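Local atomic coordinates of ATP-dependent DNA helicase uvsW (Enterobacteria phage T4, PDB entry 1RIF), a protein that couples ATP hydrolysis to the unwinding and branch migration of DNA, acting in recombination-dependent repair and at stalled replication forks during phage T4 infection. Residues E87-F96 with K119-R129. The protein carries 1 engineered substitution. Residues are numbered along the deposited sequence; the frame is centred on the assembly and turned at random.
Sequences EKEELSRKDF and KDAVFEGLVNR
Arg129 grips Glu89 side-on: NH2 lies 2.7 Å and NE 2.9 Å from the single oxygen Glu89 OE2, which uses its anti lone pair, with the carboxylate and guanidinium planes only 28° apart. In this N-terminal part of the longer helicase, the salt bridge ties the chain leading into helix 93-101 to the P-loop NTPase-type helicase domain at Arg129, just after helix 116-128 and before strand 130-133. Glu87 OE2 adds a weak, longer salt bridge to Arg129, while Tyr151 of helix 141-155 hydrogen-bonds Glu89 OE1. Beside this network Glu89 N donates to Val127 O (2.8 Å), and Lys88, bent at chi2 (-76°), brings NZ onto an in-plane lone pair of Asn128 OD1 (2.7 Å). A water also joins Lys88 NZ to Asn128 O. At the far end Arg93 NH1 (3.0 Å) and NH2 both donate to Asp120 OD1, which lies in the guanidinium plane; Arg93 NE forms a salt bridge with Asp97. Phe123 projects toward segment 87-96, with Leu91 CD1 at its edge and Val127 CG2, of its own helix, over one face toward the rim. Phe96 fits as a knob among Lys119, Val122, Phe123 and Leu126. On the face of Phe123 opposite Val127, Arg93 CD makes a CH-pi contact, 3.6 Å from the ring centroid.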
loop_
_atom_site.group_PDB
_atom_site.type_symbol
_atom_site.label_atom_id
_atom_site.label_comp_id
_atom_site.label_asym_id
_atom_site.label_seq_id
_atom_site.Cartn_x
_atom_site.Cartn_y
_atom_site.Cartn_z
ATOM N N GLU A 87 8.566 -13.351 -3.358
ATOM C CA GLU A 87 9.001 -12.945 -4.683
ATOM C C GLU A 87 9.302 -11.446 -4.789
ATOM O O GLU A 87 8.535 -10.604 -4.320
ATOM C CB GLU A 87 7.934 -13.336 -5.687
ATOM C CG GLU A 87 8.306 -13.089 -7.112
ATOM C CD GLU A 87 7.202 -13.492 -8.061
ATOM O OE1 GLU A 87 6.912 -14.709 -8.159
ATOM O OE2 GLU A 87 6.621 -12.583 -8.700
ATOM N N LYS A 88 10.432 -11.126 -5.411
ATOM C CA LYS A 88 10.870 -9.750 -5.592
ATOM C C LYS A 88 10.889 -9.406 -7.081
ATOM O O LYS A 88 10.878 -10.295 -7.930
ATOM C CB LYS A 88 12.280 -9.578 -5.028
ATOM C CG LYS A 88 12.471 -10.061 -3.608
ATOM C CD LYS A 88 11.876 -9.097 -2.612
ATOM C CE LYS A 88 12.092 -9.573 -1.186
ATOM N NZ LYS A 88 11.639 -8.572 -0.184
ATOM N N GLU A 89 10.910 -8.115 -7.396
ATOM C CA GLU A 89 10.965 -7.673 -8.789
ATOM C C GLU A 89 12.336 -8.008 -9.342
ATOM O O GLU A 89 13.351 -7.783 -8.681
ATOM C CB GLU A 89 10.765 -6.159 -8.898
ATOM C CG GLU A 89 9.329 -5.734 -9.050
ATOM C CD GLU A 89 8.748 -6.143 -10.376
ATOM O OE1 GLU A 89 9.064 -5.513 -11.405
ATOM O OE2 GLU A 89 7.976 -7.114 -10.386
ATOM N N GLU A 90 12.379 -8.556 -10.547
ATOM C CA GLU A 90 13.665 -8.872 -11.136
ATOM C C GLU A 90 14.131 -7.595 -11.796
ATOM O O GLU A 90 13.921 -7.366 -12.986
ATOM C CB GLU A 90 13.540 -10.010 -12.147
ATOM C CG GLU A 90 13.394 -11.373 -11.494
ATOM C CD GLU A 90 13.361 -12.494 -12.508
ATOM O OE1 GLU A 90 13.381 -13.678 -12.096
ATOM O OE2 GLU A 90 13.311 -12.186 -13.721
ATOM N N LEU A 91 14.745 -6.750 -10.984
ATOM C CA LEU A 91 15.243 -5.470 -11.439
ATOM C C LEU A 91 16.566 -5.255 -10.724
ATOM O O LEU A 91 16.605 -5.160 -9.501
ATOM C CB LEU A 91 14.223 -4.379 -11.071
ATOM C CG LEU A 91 14.240 -2.946 -11.633
ATOM C CD1 LEU A 91 15.180 -2.109 -10.823
ATOM C CD2 LEU A 91 14.610 -2.941 -13.110
ATOM N N SER A 92 17.653 -5.225 -11.487
ATOM C CA SER A 92 18.972 -5.003 -10.912
ATOM C C SER A 92 19.146 -3.504 -10.770
ATOM O O SER A 92 18.511 -2.735 -11.486
ATOM C CB SER A 92 20.060 -5.555 -11.835
ATOM O OG SER A 92 20.099 -4.852 -13.067
ATOM N N ARG A 93 19.997 -3.073 -9.853
ATOM C CA ARG A 93 20.192 -1.645 -9.690
ATOM C C ARG A 93 20.762 -1.092 -10.992
ATOM O O ARG A 93 20.539 0.069 -11.339
ATOM C CB ARG A 93 21.136 -1.355 -8.518
ATOM C CG ARG A 93 21.250 0.129 -8.180
ATOM C CD ARG A 93 19.875 0.767 -7.960
ATOM N NE ARG A 93 19.937 2.229 -7.935
ATOM C CZ ARG A 93 19.878 2.972 -6.834
ATOM N NH1 ARG A 93 19.756 2.407 -5.641
ATOM N NH2 ARG A 93 19.950 4.286 -6.926
ATOM N N LYS A 94 21.482 -1.945 -11.715
ATOM C CA LYS A 94 22.090 -1.565 -12.987
ATOM C C LYS A 94 21.027 -1.246 -14.030
ATOM O O LYS A 94 21.104 -0.226 -14.722
ATOM C CB LYS A 94 22.969 -2.695 -13.514
ATOM C CG LYS A 94 23.799 -2.319 -14.728
ATOM C CD LYS A 94 24.958 -1.402 -14.330
ATOM C CE LYS A 94 25.849 -1.022 -15.525
ATOM N NZ LYS A 94 26.564 -2.175 -16.164
ATOM N N ASP A 95 20.034 -2.120 -14.153
ATOM C CA ASP A 95 18.990 -1.891 -15.137
ATOM C C ASP A 95 18.036 -0.795 -14.687
ATOM O O ASP A 95 17.410 -0.126 -15.518
ATOM C CB ASP A 95 18.239 -3.186 -15.440
ATOM C CG ASP A 95 19.103 -4.191 -16.194
ATOM O OD1 ASP A 95 19.802 -3.785 -17.150
ATOM O OD2 ASP A 95 19.083 -5.385 -15.837
ATOM N N PHE A 96 17.931 -0.598 -13.377
ATOM C CA PHE A 96 17.066 0.450 -12.866
ATOM C C PHE A 96 17.671 1.778 -13.279
ATOM O O PHE A 96 16.979 2.653 -13.790
ATOM C CB PHE A 96 16.975 0.404 -11.340
ATOM C CG PHE A 96 16.205 1.552 -10.747
ATOM C CD1 PHE A 96 14.859 1.727 -11.034
ATOM C CD2 PHE A 96 16.828 2.455 -9.896
ATOM C CE1 PHE A 96 14.139 2.787 -10.482
ATOM C CE2 PHE A 96 16.115 3.515 -9.340
ATOM C CZ PHE A 96 14.767 3.679 -9.634
ATOM N N LYS A 119 15.836 8.135 -5.865
ATOM C CA LYS A 119 16.192 6.977 -6.683
ATOM C C LYS A 119 16.252 5.726 -5.801
ATOM O O LYS A 119 15.768 4.662 -6.184
ATOM C CB LYS A 119 17.555 7.190 -7.349
ATOM C CG LYS A 119 17.592 8.289 -8.394
ATOM C CD LYS A 119 18.970 8.370 -9.039
ATOM C CE LYS A 119 19.014 9.423 -10.135
ATOM N NZ LYS A 119 20.365 9.514 -10.771
ATOM N N ASP A 120 16.858 5.859 -4.624
ATOM C CA ASP A 120 16.964 4.748 -3.688
ATOM C C ASP A 120 15.577 4.282 -3.229
ATOM O O ASP A 120 15.279 3.087 -3.239
ATOM C CB ASP A 120 17.797 5.156 -2.462
ATOM C CG ASP A 120 19.295 5.214 -2.753
ATOM O OD1 ASP A 120 19.716 4.778 -3.851
ATOM O OD2 ASP A 120 20.054 5.689 -1.875
ATOM N N ALA A 121 14.735 5.232 -2.825
ATOM C CA ALA A 121 13.384 4.920 -2.357
ATOM C C ALA A 121 12.578 4.171 -3.425
ATOM O O ALA A 121 11.930 3.155 -3.131
ATOM C CB ALA A 121 12.662 6.203 -1.958
ATOM N N VAL A 122 12.619 4.676 -4.659
ATOM C CA VAL A 122 11.903 4.053 -5.769
ATOM C C VAL A 122 12.424 2.641 -6.022
ATOM O O VAL A 122 11.643 1.705 -6.196
ATOM C CB VAL A 122 12.047 4.884 -7.073
ATOM C CG1 VAL A 122 11.527 4.088 -8.260
ATOM C CG2 VAL A 122 11.277 6.191 -6.946
ATOM N N PHE A 123 13.746 2.488 -6.036
ATOM C CA PHE A 123 14.352 1.182 -6.261
ATOM C C PHE A 123 13.958 0.195 -5.155
ATOM O O PHE A 123 13.595 -0.948 -5.436
ATOM C CB PHE A 123 15.875 1.304 -6.326
ATOM C CG PHE A 123 16.569 -0.007 -6.577
ATOM C CD1 PHE A 123 16.486 -0.623 -7.825
ATOM C CD2 PHE A 123 17.274 -0.642 -5.557
ATOM C CE1 PHE A 123 17.086 -1.847 -8.053
ATOM C CE2 PHE A 123 17.883 -1.872 -5.774
ATOM C CZ PHE A 123 17.789 -2.477 -7.023
ATOM N N GLU A 124 14.038 0.645 -3.903
ATOM C CA GLU A 124 13.678 -0.176 -2.744
ATOM C C GLU A 124 12.236 -0.667 -2.839
ATOM O O GLU A 124 11.940 -1.833 -2.545
ATOM C CB GLU A 124 13.815 0.637 -1.451
ATOM C CG GLU A 124 14.975 0.249 -0.563
ATOM C CD GLU A 124 14.786 -1.096 0.117
ATOM O OE1 GLU A 124 13.813 -1.260 0.886
ATOM O OE2 GLU A 124 15.625 -1.990 -0.119
ATOM N N GLY A 125 11.349 0.242 -3.239
ATOM C CA GLY A 125 9.936 -0.077 -3.349
ATOM C C GLY A 125 9.616 -1.064 -4.444
ATOM O O GLY A 125 8.902 -2.046 -4.216
ATOM N N LEU A 126 10.151 -0.809 -5.634
ATOM C CA LEU A 126 9.915 -1.681 -6.771
ATOM C C LEU A 126 10.388 -3.114 -6.541
ATOM O O LEU A 126 9.625 -4.056 -6.731
ATOM C CB LEU A 126 10.583 -1.105 -8.019
ATOM C CG LEU A 126 9.972 0.204 -8.530
ATOM C CD1 LEU A 126 10.666 0.614 -9.829
ATOM C CD2 LEU A 126 8.470 0.035 -8.749
ATOM N N VAL A 127 11.643 -3.276 -6.131
ATOM C CA VAL A 127 12.202 -4.603 -5.884
ATOM C C VAL A 127 11.391 -5.412 -4.864
ATOM O O VAL A 127 11.048 -6.578 -5.099
ATOM C CB VAL A 127 13.646 -4.507 -5.370
ATOM C CG1 VAL A 127 14.145 -5.881 -4.975
ATOM C CG2 VAL A 127 14.536 -3.922 -6.440
ATOM N N ASN A 128 11.080 -4.777 -3.740
ATOM C CA ASN A 128 10.345 -5.429 -2.671
ATOM C C ASN A 128 8.824 -5.399 -2.798
ATOM O O ASN A 128 8.118 -5.951 -1.956
ATOM C CB ASN A 128 10.805 -4.841 -1.345
ATOM C CG ASN A 128 12.282 -5.054 -1.119
ATOM O OD1 ASN A 128 12.720 -6.175 -0.863
ATOM N ND2 ASN A 128 13.065 -3.986 -1.243
ATOM N N ARG A 129 8.327 -4.761 -3.856
ATOM C CA ARG A 129 6.889 -4.701 -4.137
ATOM C C ARG A 129 6.028 -3.847 -3.211
ATOM O O ARG A 129 5.155 -3.119 -3.686
ATOM C CB ARG A 129 6.294 -6.120 -4.181
ATOM C CG ARG A 129 6.118 -6.722 -5.577
ATOM C CD ARG A 129 7.450 -6.970 -6.257
ATOM N NE ARG A 129 7.330 -7.580 -7.588
ATOM C CZ ARG A 129 7.033 -8.860 -7.827
ATOM N NH1 ARG A 129 6.807 -9.711 -6.831
ATOM N NH2 ARG A 129 7.001 -9.300 -9.073
HETATM O O HOH W 1 8.443 -8.518 -0.877
#